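Local coordinates for protein mitochondrial import inner membrane translocase subunit TIM8 (Saccharomyces cerevisiae, PDB 3CJH) that acts as a chaperone of the mitochondrial intermembrane space, helping import multi-pass inner-membrane proteins and transfer beta-barrel precursors, at residues 14-17 with 18-22; 32-35 with 36-40; 52-55 with 56-60; 42-45 with 46-50. All coordinates share one frame; numbering follows the deposited sequence.

Interaction 1: residues 14-17 with 18-22; sequences IHQF and TNICF
Thr18 folds back on the turn before it, and its hydroxyl and its backbone N-H both end on the carbonyl oxygen of Ile14. OG1 lies anti to the carbonyl carbon and beside the backbone N (chi1 -64°), the torsion that sets it 2.6 Å from Ile14 O, to which it donates. Thr18 N reaches Ile14 O at 3.0 Å from the other face of the carbonyl plane, and one oxygen is thus gripped from both faces. The two side chains cross obliquely, CG2 of Ile14 standing 3.9 Å from OG1 of Thr18. Two residues further along, the side chains of Gln16 and Ile20 also meet at a slant, though that of Ile20 is less surely placed. A valine at Thr18 would probably keep the bulk but leave Ile14 O with only the backbone N-H of these two donors, one carbonyl face losing its bond. Cys21 N bonds to Phe17 O at 2.8 Å. All of this lies on helix 7-25, whose Phe17, Ile20 and Cys21 side chains face helix 36-62 on Leu50, Phe49 and Leu42, while Ile14 and Thr18 pack on aromatic side chains of a neighbouring subunit.

Interaction 2: residues 32-35 with 36-40; sequences SNLS and SQEEQ
The first torsions of Ser35 and Glu38 bring their side chains within reach of each other's backbone N-H: both place the first branch atom between the backbone N and the carbonyl carbon, OG of Ser35 at chi1 72° and CG of Glu38 at chi1 74°. From there the glutamate chain runs on extended (chi2 -157°), and its carboxylate returns to the backbone ahead of the helix. Glu38 OE2 accepts from Ser35 N at 2.5 Å through the lone pair directed away from the other carboxylate oxygen. In exchange Ser35 OG receives Glu38 N in a weak bond of 3.4 Å. The two residues are therefore linked twice. Leu34 flanks the glutamate stem: its CD2 lies 3.6 Å from Glu38 CG, the two side chains crossing at an angle, so that the aliphatic part of Glu38 rests on leucine while its charged end meets Ser35. A backbone bond from Glu39 N to Ser35 O, 3.0 Å, joins the cap to the helix. OE2 has a further mate outside this contact, a salt bridge to a basic side chain of a neighbouring subunit, which would help balance the charge of this buried glutamate. With Ser35 as N-cap and Glu38 three residues on, the pair forms a capping box, a well-known N-terminal capping motif of alpha-helices, here opening helix 36-62 after the loop within the twin CX3C motif.

Interaction 3: residues 52-55 with 56-60; sequences TNIR and IVNGL
Thr52 and Ile56 face the same way one turn apart on the alpha-helix 36-62, in the part of the second helix that follows the twin CX3C motif. Their side chains lie alongside each other, with CG2 of Thr52 4.1 Å from CD1 of Ile56. Thr52 can offer this methyl because CG2 is anti to its backbone N and OG1 beside it (chi1 -55°); the same torsion places OG1 where it is hydrogen-bonded to Arg48 O, one turn back along the helix. Ile56 in turn packs on an apolar side chain of a neighbouring subunit. Around the helix, the side chain of Val57 takes another torsion from that of Thr52: CG1 sits between the backbone N and the carbonyl carbon (chi1 52°), which tips it back over the carbonyl oxygens of Asn53 and Ile54. Arg55 leads out of the contact, its side chain bending at chi2, about CB-CG, and outside the two segments its guanidinium has long, weak ion pairs with an acidic side chain of a neighbouring subunit. The backbone beneath is regular, each N-H from Ile56 to Gly59 bonding to the carbonyl oxygen four residues earlier; Ile56 N, for one, lies 2.8 Å from Thr52 O. On the more exposed side Ile54 and Asn58 also run side by side, pointing the same way, and there the methyl CG2 of Ile54 meets the amide nitrogen ND2 of Asn58 at 3.5 Å.

Interaction 4: residues 42-45 with 46-50; sequences LSNC and VNRFL
Val46 stands one turn beyond Leu42, and its N gives only a weak bond of 3.4 Å to Leu42 O. Its CG2 leans back toward that same oxygen. Asn47 comes next and grips Ser43 O twice: its backbone N lies 3.2 Å from that oxygen and its amide ND2 2.9 Å from it, the two donors arriving from opposite faces of the carbonyl plane. With CG beside the backbone N (chi1 -87°), the amide is swung back along the helix, while OD1 takes a hydrogen bond from a basic side chain of a neighbouring subunit. A leucine in place of Asn47 would probably leave both Ser43 O without its second donor and that basic group without its acceptor. Arg48 N bonds to Asn44 O at 2.8 Å, and the arginine chain, bent at chi2 and chi3, doubles back to bring one guanidinium face over this oxygen, offset toward the rim; NH1 forms a salt bridge with Asp51. Phe49 N then reaches Cys45 O at 2.9 Å. In the hairpin that helix 36-62 makes with helix 7-25, Leu42 packs on Cys25 of the first helix, and Cys45 SG joins the two helices covalently through its disulfide to Cys21.

From the N terminus, the chain runs through interaction 1 on helix 7-25, interaction 2 at the loop's end, then interaction 4 and finally interaction 3 along helix 36-62. All four are local and in series, so none nests within or crosses another, and interaction 2 marks the passage from the loop into the second helix. The hairpin is closed between interactions 1 and 4, which the disulfide ties together and where Phe17 packs on Phe49. Interaction 2 touches interaction 4 through Leu34 and Leu42. Interaction 3 directly follows interaction 4 in sequence, its centre about 30 Å from that of interaction 2, on opposite sides of the chain's centre.

Interaction 1: residues 14-17 with 18-22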
ATOM      1  N   ILE B  14       1.222 -17.425  -3.189  1.00 36.07           N
ATOM      2  CA  ILE B  14      -0.199 -17.483  -3.510  1.00 35.36           C
ATOM      3  C   ILE B  14      -1.017 -16.463  -2.721  1.00 34.21           C
ATOM      4  O   ILE B  14      -1.938 -15.876  -3.269  1.00 33.71           O
ATOM      5  CB  ILE B  14      -0.792 -18.855  -3.230  1.00 35.49           C
ATOM      6  CG1 ILE B  14      -0.139 -19.918  -4.114  1.00 36.16           C
ATOM      7  CG2 ILE B  14      -2.299 -18.831  -3.466  1.00 34.87           C
ATOM      8  CD1 ILE B  14      -0.434 -19.764  -5.564  1.00 36.97           C
ATOM      9  N   HIS B  15      -0.678 -16.262  -1.445  1.00 33.37           N
ATOM     10  CA  HIS B  15      -1.327 -15.230  -0.628  1.00 32.60           C
ATOM     11  C   HIS B  15      -1.074 -13.866  -1.231  1.00 30.57           C
ATOM     12  O   HIS B  15      -1.990 -13.070  -1.441  1.00 31.38           O
ATOM     13  CB  HIS B  15      -0.778 -15.180   0.800  1.00 34.53           C
ATOM     14  CG  HIS B  15      -1.075 -16.392   1.612  1.00 37.10           C
ATOM     15  ND1 HIS B  15      -2.162 -17.203   1.367  1.00 38.52           N
ATOM     16  CD2 HIS B  15      -0.450 -16.913   2.694  1.00 38.70           C
ATOM     17  CE1 HIS B  15      -2.179 -18.187   2.247  1.00 39.12           C
ATOM     18  NE2 HIS B  15      -1.153 -18.033   3.067  1.00 39.35           N
ATOM     19  N   GLN B  16       0.191 -13.592  -1.500  1.00 27.44           N
ATOM     20  CA  GLN B  16       0.541 -12.296  -1.993  1.00 27.43           C
ATOM     21  C   GLN B  16      -0.083 -12.027  -3.352  1.00 24.98           C
ATOM     22  O   GLN B  16      -0.664 -10.955  -3.557  1.00 24.65           O
ATOM     23  CB  GLN B  16       2.041 -12.109  -2.056  1.00 30.47           C
ATOM     24  CG  GLN B  16       2.343 -10.773  -2.662  1.00 32.84           C
ATOM     25  CD  GLN B  16       3.632 -10.221  -2.285  1.00 35.30           C
ATOM     26  OE1 GLN B  16       4.243 -10.617  -1.276  1.00 39.37           O
ATOM     27  NE2 GLN B  16       4.083  -9.273  -3.099  1.00 34.55           N
ATOM     28  N   PHE B  17       0.025 -12.995  -4.266  1.00 21.77           N
ATOM     29  CA  PHE B  17      -0.544 -12.834  -5.612  1.00 19.98           C
ATOM     30  C   PHE B  17      -2.037 -12.612  -5.550  1.00 17.90           C
ATOM     31  O   PHE B  17      -2.576 -11.743  -6.238  1.00 18.16           O
ATOM     32  CB  PHE B  17      -0.258 -14.044  -6.492  1.00 21.24           C
ATOM     33  CG  PHE B  17       1.170 -14.170  -6.896  1.00 22.31           C
ATOM     34  CD1 PHE B  17       1.870 -13.064  -7.379  1.00 23.35           C
ATOM     35  CD2 PHE B  17       1.830 -15.398  -6.813  1.00 22.49           C
ATOM     36  CE1 PHE B  17       3.212 -13.173  -7.752  1.00 23.54           C
ATOM     37  CE2 PHE B  17       3.177 -15.517  -7.191  1.00 22.87           C
ATOM     38  CZ  PHE B  17       3.865 -14.402  -7.662  1.00 23.14           C
ATOM     39  N   THR B  18      -2.690 -13.403  -4.707  1.00 14.30           N
ATOM     40  CA  THR B  18      -4.123 -13.307  -4.529  1.00 12.24           C
ATOM     41  C   THR B  18      -4.473 -11.916  -4.054  1.00 12.63           C
ATOM     42  O   THR B  18      -5.388 -11.276  -4.585  1.00 13.06           O
ATOM     43  CB  THR B  18      -4.636 -14.319  -3.533  1.00 11.77           C
ATOM     44  OG1 THR B  18      -4.405 -15.651  -4.029  1.00 12.47           O
ATOM     45  CG2 THR B  18      -6.107 -14.138  -3.350  1.00 12.42           C
ATOM     46  N   ASN B  19      -3.718 -11.422  -3.082  1.00 11.07           N
ATOM     47  CA  ASN B  19      -3.949 -10.084  -2.569  1.00  9.57           C
ATOM     48  C   ASN B  19      -3.824  -8.993  -3.654  1.00 10.10           C
ATOM     49  O   ASN B  19      -4.682  -8.107  -3.761  1.00 10.74           O
ATOM     50  CB  ASN B  19      -2.994  -9.802  -1.424  1.00 11.07           C
ATOM     51  CG  ASN B  19      -3.199  -8.435  -0.833  1.00 12.30           C
ATOM     52  OD1 ASN B  19      -4.333  -8.021  -0.573  1.00 13.66           O
ATOM     53  ND2 ASN B  19      -2.107  -7.709  -0.633  1.00 12.84           N
ATOM     54  N   ILE B  20      -2.787  -9.084  -4.489  1.00 10.77           N
ATOM     55  CA  ILE B  20      -2.603  -8.084  -5.553  1.00 11.32           C
ATOM     56  C   ILE B  20      -3.684  -8.209  -6.617  1.00 11.67           C
ATOM     57  O   ILE B  20      -4.307  -7.214  -7.002  1.00 12.23           O
ATOM     58  CB  ILE B  20      -1.228  -8.154  -6.309  1.00 13.90           C
ATOM     59  CG1 ILE B  20      -0.172  -8.989  -5.573  1.00 15.03           C
ATOM     60  CG2 ILE B  20      -0.715  -6.707  -6.561  1.00 15.25           C
ATOM     61  CD1 ILE B  20       1.271  -8.758  -6.040  1.00 14.19           C
ATOM     62  N   CYS B  21      -3.886  -9.435  -7.096  1.00 10.92           N
ATOM     63  CA  CYS B  21      -4.764  -9.679  -8.239  1.00  8.89           C
ATOM     64  C   CYS B  21      -6.229  -9.525  -7.905  1.00  7.94           C
ATOM     65  O   CYS B  21      -7.007  -9.060  -8.723  1.00  8.17           O
ATOM     66  CB  CYS B  21      -4.502 -11.051  -8.837  1.00  8.39           C
ATOM     67  SG  CYS B  21      -2.913 -11.158  -9.687  1.00 13.20           S
ATOM     68  N   PHE B  22      -6.613  -9.895  -6.696  1.00  7.90           N
ATOM     69  CA  PHE B  22      -8.018  -9.739  -6.275  1.00  7.65           C
ATOM     70  C   PHE B  22      -8.465  -8.270  -6.388  1.00  8.68           C
ATOM     71  O   PHE B  22      -9.515  -7.965  -6.942  1.00  7.94           O
ATOM     72  CB  PHE B  22      -8.185 -10.217  -4.853  1.00  7.63           C
ATOM     73  CG  PHE B  22      -9.589 -10.091  -4.328  1.00  8.48           C
ATOM     74  CD1 PHE B  22     -10.531 -11.054  -4.608  1.00  7.21           C
ATOM     75  CD2 PHE B  22      -9.956  -9.031  -3.516  1.00  8.10           C
ATOM     76  CE1 PHE B  22     -11.829 -10.949  -4.100  1.00  7.79           C
ATOM     77  CE2 PHE B  22     -11.246  -8.933  -3.015  1.00  7.54           C
ATOM     78  CZ  PHE B  22     -12.176  -9.888  -3.307  1.00  7.08           C
TER

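Interaction 2: residues 32-35 with 36-40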
ATOM      1  N   SER B  32     -22.076 -13.783  -5.237  1.00 16.31           N
ATOM      2  CA  SER B  32     -20.953 -14.503  -4.652  1.00 15.47           C
ATOM      3  C   SER B  32     -20.165 -15.269  -5.720  1.00 13.03           C
ATOM      4  O   SER B  32     -19.121 -15.854  -5.413  1.00 10.79           O
ATOM      5  CB  SER B  32     -21.421 -15.443  -3.529  1.00 17.75           C
ATOM      6  OG  SER B  32     -21.705 -16.754  -4.008  1.00 20.93           O
ATOM      7  N   ASN B  33     -20.665 -15.261  -6.960  1.00 11.14           N
ATOM      8  CA  ASN B  33     -20.046 -15.987  -8.076  1.00  9.10           C
ATOM      9  C   ASN B  33     -19.024 -15.138  -8.839  1.00 11.06           C
ATOM     10  O   ASN B  33     -19.217 -13.919  -9.032  1.00 12.64           O
ATOM     11  CB  ASN B  33     -21.116 -16.498  -9.062  1.00  9.63           C
ATOM     12  CG  ASN B  33     -21.793 -17.815  -8.626  1.00  8.11           C
ATOM     13  OD1 ASN B  33     -21.182 -18.677  -8.010  1.00  6.96           O
ATOM     14  ND2 ASN B  33     -23.056 -17.969  -8.985  1.00  4.60           N
ATOM     15  N   LEU B  34     -17.927 -15.790  -9.240  1.00  9.19           N
ATOM     16  CA  LEU B  34     -16.906 -15.179 -10.082  1.00  7.71           C
ATOM     17  C   LEU B  34     -17.396 -15.252 -11.524  1.00  7.42           C
ATOM     18  O   LEU B  34     -17.790 -16.317 -11.975  1.00 10.74           O
ATOM     19  CB  LEU B  34     -15.559 -15.914  -9.967  1.00  6.65           C
ATOM     20  CG  LEU B  34     -14.605 -15.696  -8.792  1.00  5.92           C
ATOM     21  CD1 LEU B  34     -13.383 -16.565  -8.970  1.00  3.43           C
ATOM     22  CD2 LEU B  34     -14.174 -14.236  -8.656  1.00  4.20           C
ATOM     23  N   SER B  35     -17.404 -14.138 -12.241  1.00  6.99           N
ATOM     24  CA  SER B  35     -17.807 -14.151 -13.641  1.00  8.38           C
ATOM     25  C   SER B  35     -16.686 -14.693 -14.510  1.00  9.14           C
ATOM     26  O   SER B  35     -15.517 -14.706 -14.111  1.00  8.87           O
ATOM     27  CB  SER B  35     -18.295 -12.759 -14.142  1.00  9.56           C
ATOM     28  OG  SER B  35     -17.260 -11.786 -14.311  1.00 12.00           O
ATOM     29  N   SER B  36     -17.087 -15.196 -15.676  1.00 11.62           N
ATOM     30  CA  SER B  36     -16.193 -15.578 -16.774  1.00 12.34           C
ATOM     31  C   SER B  36     -14.996 -14.609 -16.877  1.00 12.97           C
ATOM     32  O   SER B  36     -13.820 -15.001 -16.803  1.00  9.30           O
ATOM     33  CB  SER B  36     -17.001 -15.523 -18.094  1.00 14.69           C
ATOM     34  OG  SER B  36     -17.370 -16.824 -18.589  1.00 16.32           O
ATOM     35  N   GLN B  37     -15.340 -13.334 -17.041  1.00 15.01           N
ATOM     36  CA  GLN B  37     -14.387 -12.240 -17.190  1.00 17.02           C
ATOM     37  C   GLN B  37     -13.380 -12.180 -16.051  1.00 17.66           C
ATOM     38  O   GLN B  37     -12.165 -12.129 -16.284  1.00 15.50           O
ATOM     39  CB  GLN B  37     -15.170 -10.924 -17.248  1.00 18.49           C
ATOM     40  CG  GLN B  37     -14.349  -9.637 -17.144  1.00 20.14           C
ATOM     41  CD  GLN B  37     -13.603  -9.253 -18.434  1.00 22.08           C
ATOM     42  OE1 GLN B  37     -13.223 -10.108 -19.249  1.00 19.10           O
ATOM     43  NE2 GLN B  37     -13.373  -7.943 -18.602  1.00 23.23           N
ATOM     44  N   GLU B  38     -13.888 -12.182 -14.820  1.00 19.97           N
ATOM     45  CA  GLU B  38     -13.013 -12.031 -13.650  1.00 19.52           C
ATOM     46  C   GLU B  38     -12.211 -13.270 -13.299  1.00 17.66           C
ATOM     47  O   GLU B  38     -11.238 -13.171 -12.577  1.00 18.63           O
ATOM     48  CB  GLU B  38     -13.766 -11.473 -12.412  1.00 18.93           C
ATOM     49  CG  GLU B  38     -14.711 -12.398 -11.681  1.00 21.11           C
ATOM     50  CD  GLU B  38     -15.816 -11.642 -10.860  1.00 22.93           C
ATOM     51  OE1 GLU B  38     -15.543 -10.579 -10.247  1.00 23.19           O
ATOM     52  OE2 GLU B  38     -16.977 -12.119 -10.816  1.00 21.92           O
ATOM     53  N   GLU B  39     -12.590 -14.426 -13.825  1.00 17.34           N
ATOM     54  CA  GLU B  39     -11.822 -15.644 -13.589  1.00 20.43           C
ATOM     55  C   GLU B  39     -10.566 -15.700 -14.477  1.00 19.87           C
ATOM     56  O   GLU B  39      -9.502 -16.161 -14.060  1.00 19.16           O
ATOM     57  CB  GLU B  39     -12.686 -16.881 -13.846  1.00 22.94           C
ATOM     58  CG  GLU B  39     -12.425 -17.975 -12.822  1.00 27.64           C
ATOM     59  CD  GLU B  39     -13.192 -19.259 -13.089  1.00 30.90           C
ATOM     60  OE1 GLU B  39     -13.429 -19.574 -14.281  1.00 34.68           O
ATOM     61  OE2 GLU B  39     -13.547 -19.955 -12.096  1.00 33.82           O
ATOM     62  N   GLN B  40     -10.716 -15.236 -15.710  1.00 18.92           N
ATOM     63  CA  GLN B  40      -9.638 -15.214 -16.700  1.00 16.78           C
ATOM     64  C   GLN B  40      -8.649 -14.057 -16.401  1.00 13.78           C
ATOM     65  O   GLN B  40      -7.428 -14.186 -16.539  1.00 12.31           O
ATOM     66  CB  GLN B  40     -10.274 -15.059 -18.083  1.00 18.75           C
ATOM     67  CG  GLN B  40      -9.338 -15.255 -19.259  1.00 23.05           C
ATOM     68  CD  GLN B  40      -8.951 -16.733 -19.489  1.00 26.13           C
ATOM     69  OE1 GLN B  40      -9.712 -17.648 -19.171  1.00 28.22           O
ATOM     70  NE2 GLN B  40      -7.760 -16.959 -20.061  1.00 27.55           N
TER

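Interaction 3: residues 52-55 with 56-60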
ATOM      1  N   THR B  52       6.742 -10.865 -15.607  1.00 13.62           N
ATOM      2  CA  THR B  52       7.423  -9.642 -15.178  1.00 11.81           C
ATOM      3  C   THR B  52       8.634  -9.954 -14.278  1.00 11.38           C
ATOM      4  O   THR B  52       9.736  -9.487 -14.519  1.00 10.32           O
ATOM      5  CB  THR B  52       6.469  -8.723 -14.421  1.00 10.69           C
ATOM      6  OG1 THR B  52       5.331  -8.459 -15.231  1.00 10.22           O
ATOM      7  CG2 THR B  52       7.128  -7.419 -14.100  1.00  9.60           C
ATOM      8  N   ASN B  53       8.422 -10.741 -13.235  1.00 12.47           N
ATOM      9  CA  ASN B  53       9.515 -11.098 -12.353  1.00 14.59           C
ATOM     10  C   ASN B  53      10.738 -11.559 -13.150  1.00 15.27           C
ATOM     11  O   ASN B  53      11.837 -11.039 -12.949  1.00 15.95           O
ATOM     12  CB  ASN B  53       9.089 -12.184 -11.349  1.00 16.16           C
ATOM     13  CG  ASN B  53       8.273 -11.632 -10.190  1.00 18.78           C
ATOM     14  OD1 ASN B  53       8.790 -10.897  -9.348  1.00 20.49           O
ATOM     15  ND2 ASN B  53       7.000 -12.008 -10.128  1.00 21.18           N
ATOM     16  N   ILE B  54      10.534 -12.510 -14.069  1.00 15.90           N
ATOM     17  CA  ILE B  54      11.637 -13.094 -14.855  1.00 17.61           C
ATOM     18  C   ILE B  54      12.314 -12.016 -15.697  1.00 16.22           C
ATOM     19  O   ILE B  54      13.531 -11.911 -15.739  1.00 17.24           O
ATOM     20  CB  ILE B  54      11.187 -14.217 -15.840  1.00 19.26           C
ATOM     21  CG1 ILE B  54      10.187 -15.183 -15.213  1.00 21.02           C
ATOM     22  CG2 ILE B  54      12.389 -15.012 -16.302  1.00 18.74           C
ATOM     23  CD1 ILE B  54       9.765 -16.296 -16.145  1.00 21.57           C
ATOM     24  N   ARG B  55      11.508 -11.222 -16.378  1.00 15.38           N
ATOM     25  CA  ARG B  55      12.021 -10.121 -17.188  1.00 17.14           C
ATOM     26  C   ARG B  55      12.907  -9.176 -16.354  1.00 17.11           C
ATOM     27  O   ARG B  55      13.987  -8.762 -16.779  1.00 16.49           O
ATOM     28  CB  ARG B  55      10.852  -9.328 -17.764  1.00 18.16           C
ATOM     29  CG  ARG B  55      11.147  -8.676 -19.072  1.00 19.39           C
ATOM     30  CD  ARG B  55      10.977  -9.673 -20.176  1.00 22.03           C
ATOM     31  NE  ARG B  55      11.128  -9.048 -21.481  1.00 24.25           N
ATOM     32  CZ  ARG B  55      12.264  -8.963 -22.168  1.00 25.47           C
ATOM     33  NH1 ARG B  55      13.404  -9.465 -21.683  1.00 26.48           N
ATOM     34  NH2 ARG B  55      12.264  -8.364 -23.356  1.00 25.81           N
ATOM     35  N   ILE B  56      12.428  -8.844 -15.160  1.00 17.89           N
ATOM     36  CA  ILE B  56      13.160  -7.968 -14.253  1.00 19.06           C
ATOM     37  C   ILE B  56      14.471  -8.597 -13.785  1.00 21.24           C
ATOM     38  O   ILE B  56      15.508  -7.954 -13.833  1.00 21.18           O
ATOM     39  CB  ILE B  56      12.302  -7.571 -13.031  1.00 17.59           C
ATOM     40  CG1 ILE B  56      11.545  -6.258 -13.283  1.00 17.92           C
ATOM     41  CG2 ILE B  56      13.176  -7.382 -11.794  1.00 15.76           C
ATOM     42  CD1 ILE B  56      10.986  -6.102 -14.635  1.00 18.49           C
ATOM     43  N   VAL B  57      14.420  -9.852 -13.351  1.00 22.68           N
ATOM     44  CA  VAL B  57      15.608 -10.517 -12.820  1.00 24.25           C
ATOM     45  C   VAL B  57      16.635 -10.767 -13.918  1.00 26.36           C
ATOM     46  O   VAL B  57      17.832 -10.538 -13.717  1.00 26.61           O
ATOM     47  CB  VAL B  57      15.262 -11.828 -12.068  1.00 24.96           C
ATOM     48  CG1 VAL B  57      14.407 -12.727 -12.907  1.00 25.90           C
ATOM     49  CG2 VAL B  57      16.527 -12.556 -11.641  1.00 25.57           C
ATOM     50  N   ASN B  58      16.178 -11.230 -15.080  1.00 28.84           N
ATOM     51  CA  ASN B  58      17.080 -11.393 -16.223  1.00 30.40           C
ATOM     52  C   ASN B  58      17.742 -10.058 -16.489  1.00 32.53           C
ATOM     53  O   ASN B  58      18.965  -9.971 -16.526  1.00 34.34           O
ATOM     54  CB  ASN B  58      16.341 -11.861 -17.482  1.00 31.11           C
ATOM     55  CG  ASN B  58      16.091 -13.369 -17.502  1.00 32.16           C
ATOM     56  OD1 ASN B  58      16.810 -14.152 -16.860  1.00 31.70           O
ATOM     57  ND2 ASN B  58      15.066 -13.783 -18.260  1.00 32.03           N
ATOM     58  N   GLY B  59      16.920  -9.017 -16.635  1.00 33.44           N
ATOM     59  CA  GLY B  59      17.394  -7.648 -16.884  1.00 34.17           C
ATOM     60  C   GLY B  59      18.370  -7.087 -15.860  1.00 35.37           C
ATOM     61  O   GLY B  59      19.213  -6.264 -16.193  1.00 34.29           O
ATOM     62  N   LEU B  60      18.257  -7.530 -14.613  1.00 38.43           N
ATOM     63  CA  LEU B  60      19.180  -7.102 -13.551  1.00 40.75           C
ATOM     64  C   LEU B  60      20.581  -7.738 -13.687  1.00 44.63           C
ATOM     65  O   LEU B  60      21.573  -7.174 -13.215  1.00 45.82           O
ATOM     66  CB  LEU B  60      18.581  -7.360 -12.148  1.00 39.81           C
ATOM     67  CG  LEU B  60      17.501  -6.375 -11.664  1.00 38.93           C
ATOM     68  CD1 LEU B  60      17.062  -6.694 -10.250  1.00 37.69           C
ATOM     69  CD2 LEU B  60      17.988  -4.950 -11.734  1.00 38.60           C
TER

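Interaction 4: residues 42-45 with 46-50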
ATOM      1  N   LEU B  42      -8.050 -13.037 -13.467  1.00  7.90           N
ATOM      2  CA  LEU B  42      -7.361 -13.578 -12.298  1.00  7.82           C
ATOM      3  C   LEU B  42      -6.154 -14.478 -12.653  1.00  8.29           C
ATOM      4  O   LEU B  42      -5.101 -14.384 -12.063  1.00  8.73           O
ATOM      5  CB  LEU B  42      -8.379 -14.345 -11.454  1.00  6.67           C
ATOM      6  CG  LEU B  42      -8.574 -13.962  -9.984  1.00  9.02           C
ATOM      7  CD1 LEU B  42      -8.266 -12.501  -9.666  1.00  7.04           C
ATOM      8  CD2 LEU B  42     -10.018 -14.300  -9.531  1.00  7.77           C
ATOM      9  N   SER B  43      -6.309 -15.337 -13.645  1.00 10.03           N
ATOM     10  CA  SER B  43      -5.243 -16.272 -14.032  1.00  9.12           C
ATOM     11  C   SER B  43      -4.212 -15.631 -14.955  1.00  8.78           C
ATOM     12  O   SER B  43      -3.016 -15.928 -14.837  1.00 10.39           O
ATOM     13  CB  SER B  43      -5.829 -17.504 -14.707  1.00  9.72           C
ATOM     14  OG  SER B  43      -6.425 -17.166 -15.946  1.00 12.22           O
ATOM     15  N   ASN B  44      -4.673 -14.797 -15.890  1.00  7.38           N
ATOM     16  CA  ASN B  44      -3.782 -13.881 -16.638  1.00  7.62           C
ATOM     17  C   ASN B  44      -2.917 -13.035 -15.693  1.00  6.93           C
ATOM     18  O   ASN B  44      -1.715 -12.953 -15.855  1.00  6.54           O
ATOM     19  CB  ASN B  44      -4.599 -12.880 -17.456  1.00  7.40           C
ATOM     20  CG  ASN B  44      -5.313 -13.494 -18.634  1.00  8.60           C
ATOM     21  OD1 ASN B  44      -5.062 -14.645 -19.034  1.00  8.98           O
ATOM     22  ND2 ASN B  44      -6.229 -12.711 -19.208  1.00  8.93           N
ATOM     23  N   CYS B  45      -3.551 -12.386 -14.722  1.00  6.66           N
ATOM     24  CA  CYS B  45      -2.843 -11.525 -13.738  1.00  8.21           C
ATOM     25  C   CYS B  45      -1.624 -12.244 -13.094  1.00  8.53           C
ATOM     26  O   CYS B  45      -0.503 -11.726 -13.141  1.00  8.25           O
ATOM     27  CB  CYS B  45      -3.832 -11.031 -12.664  1.00  7.83           C
ATOM     28  SG  CYS B  45      -3.191  -9.932 -11.363  1.00 11.59           S
ATOM     29  N   VAL B  46      -1.847 -13.441 -12.545  1.00  8.21           N
ATOM     30  CA  VAL B  46      -0.764 -14.263 -11.978  1.00  7.94           C
ATOM     31  C   VAL B  46       0.364 -14.538 -13.004  1.00  8.62           C
ATOM     32  O   VAL B  46       1.555 -14.393 -12.691  1.00  9.13           O
ATOM     33  CB  VAL B  46      -1.238 -15.672 -11.517  1.00  8.57           C
ATOM     34  CG1 VAL B  46      -0.288 -16.228 -10.454  1.00  7.85           C
ATOM     35  CG2 VAL B  46      -2.653 -15.660 -11.009  1.00 10.12           C
ATOM     36  N   ASN B  47      -0.019 -14.963 -14.209  1.00  6.97           N
ATOM     37  CA  ASN B  47       0.943 -15.337 -15.246  1.00  7.16           C
ATOM     38  C   ASN B  47       1.789 -14.148 -15.683  1.00  7.77           C
ATOM     39  O   ASN B  47       3.021 -14.198 -15.742  1.00  6.13           O
ATOM     40  CB  ASN B  47       0.209 -15.905 -16.470  1.00  6.80           C
ATOM     41  CG  ASN B  47      -0.049 -17.382 -16.347  1.00  7.34           C
ATOM     42  OD1 ASN B  47       0.886 -18.166 -16.376  1.00 10.42           O
ATOM     43  ND2 ASN B  47      -1.306 -17.769 -16.205  1.00  6.82           N
ATOM     44  N   ARG B  48       1.081 -13.080 -16.010  1.00  8.56           N
ATOM     45  CA  ARG B  48       1.670 -11.801 -16.374  1.00  8.75           C
ATOM     46  C   ARG B  48       2.612 -11.287 -15.268  1.00  7.32           C
ATOM     47  O   ARG B  48       3.684 -10.735 -15.536  1.00  6.22           O
ATOM     48  CB  ARG B  48       0.535 -10.794 -16.637  1.00  8.76           C
ATOM     49  CG  ARG B  48       0.691  -9.965 -17.869  1.00 10.12           C
ATOM     50  CD  ARG B  48       1.030 -10.797 -19.137  1.00  9.20           C
ATOM     51  NE  ARG B  48      -0.038 -11.700 -19.554  1.00  9.65           N
ATOM     52  CZ  ARG B  48       0.065 -13.026 -19.701  1.00  9.87           C
ATOM     53  NH1 ARG B  48       1.204 -13.681 -19.475  1.00  8.64           N
ATOM     54  NH2 ARG B  48      -0.999 -13.714 -20.106  1.00 10.26           N
ATOM     55  N   PHE B  49       2.226 -11.504 -14.016  1.00  8.00           N
ATOM     56  CA  PHE B  49       3.089 -11.115 -12.907  1.00  8.98           C
ATOM     57  C   PHE B  49       4.394 -11.923 -12.870  1.00 10.20           C
ATOM     58  O   PHE B  49       5.465 -11.366 -12.682  1.00  9.91           O
ATOM     59  CB  PHE B  49       2.373 -11.256 -11.575  1.00  9.89           C
ATOM     60  CG  PHE B  49       2.771 -10.222 -10.620  1.00 10.70           C
ATOM     61  CD1 PHE B  49       3.924 -10.385  -9.859  1.00 10.82           C
ATOM     62  CD2 PHE B  49       2.047  -9.018 -10.544  1.00 10.67           C
ATOM     63  CE1 PHE B  49       4.332  -9.388  -8.990  1.00 12.26           C
ATOM     64  CE2 PHE B  49       2.442  -8.016  -9.690  1.00 10.99           C
ATOM     65  CZ  PHE B  49       3.597  -8.198  -8.907  1.00 12.66           C
ATOM     66  N   LEU B  50       4.287 -13.238 -13.051  1.00 11.43           N
ATOM     67  CA  LEU B  50       5.460 -14.130 -13.084  1.00 12.03           C
ATOM     68  C   LEU B  50       6.400 -13.785 -14.227  1.00 11.92           C
ATOM     69  O   LEU B  50       7.614 -13.764 -14.048  1.00 11.93           O
ATOM     70  CB  LEU B  50       5.017 -15.591 -13.214  1.00 12.37           C
ATOM     71  CG  LEU B  50       4.302 -16.085 -11.956  1.00 14.75           C
ATOM     72  CD1 LEU B  50       3.378 -17.258 -12.249  1.00 14.91           C
ATOM     73  CD2 LEU B  50       5.334 -16.416 -10.859  1.00 14.26           C
TER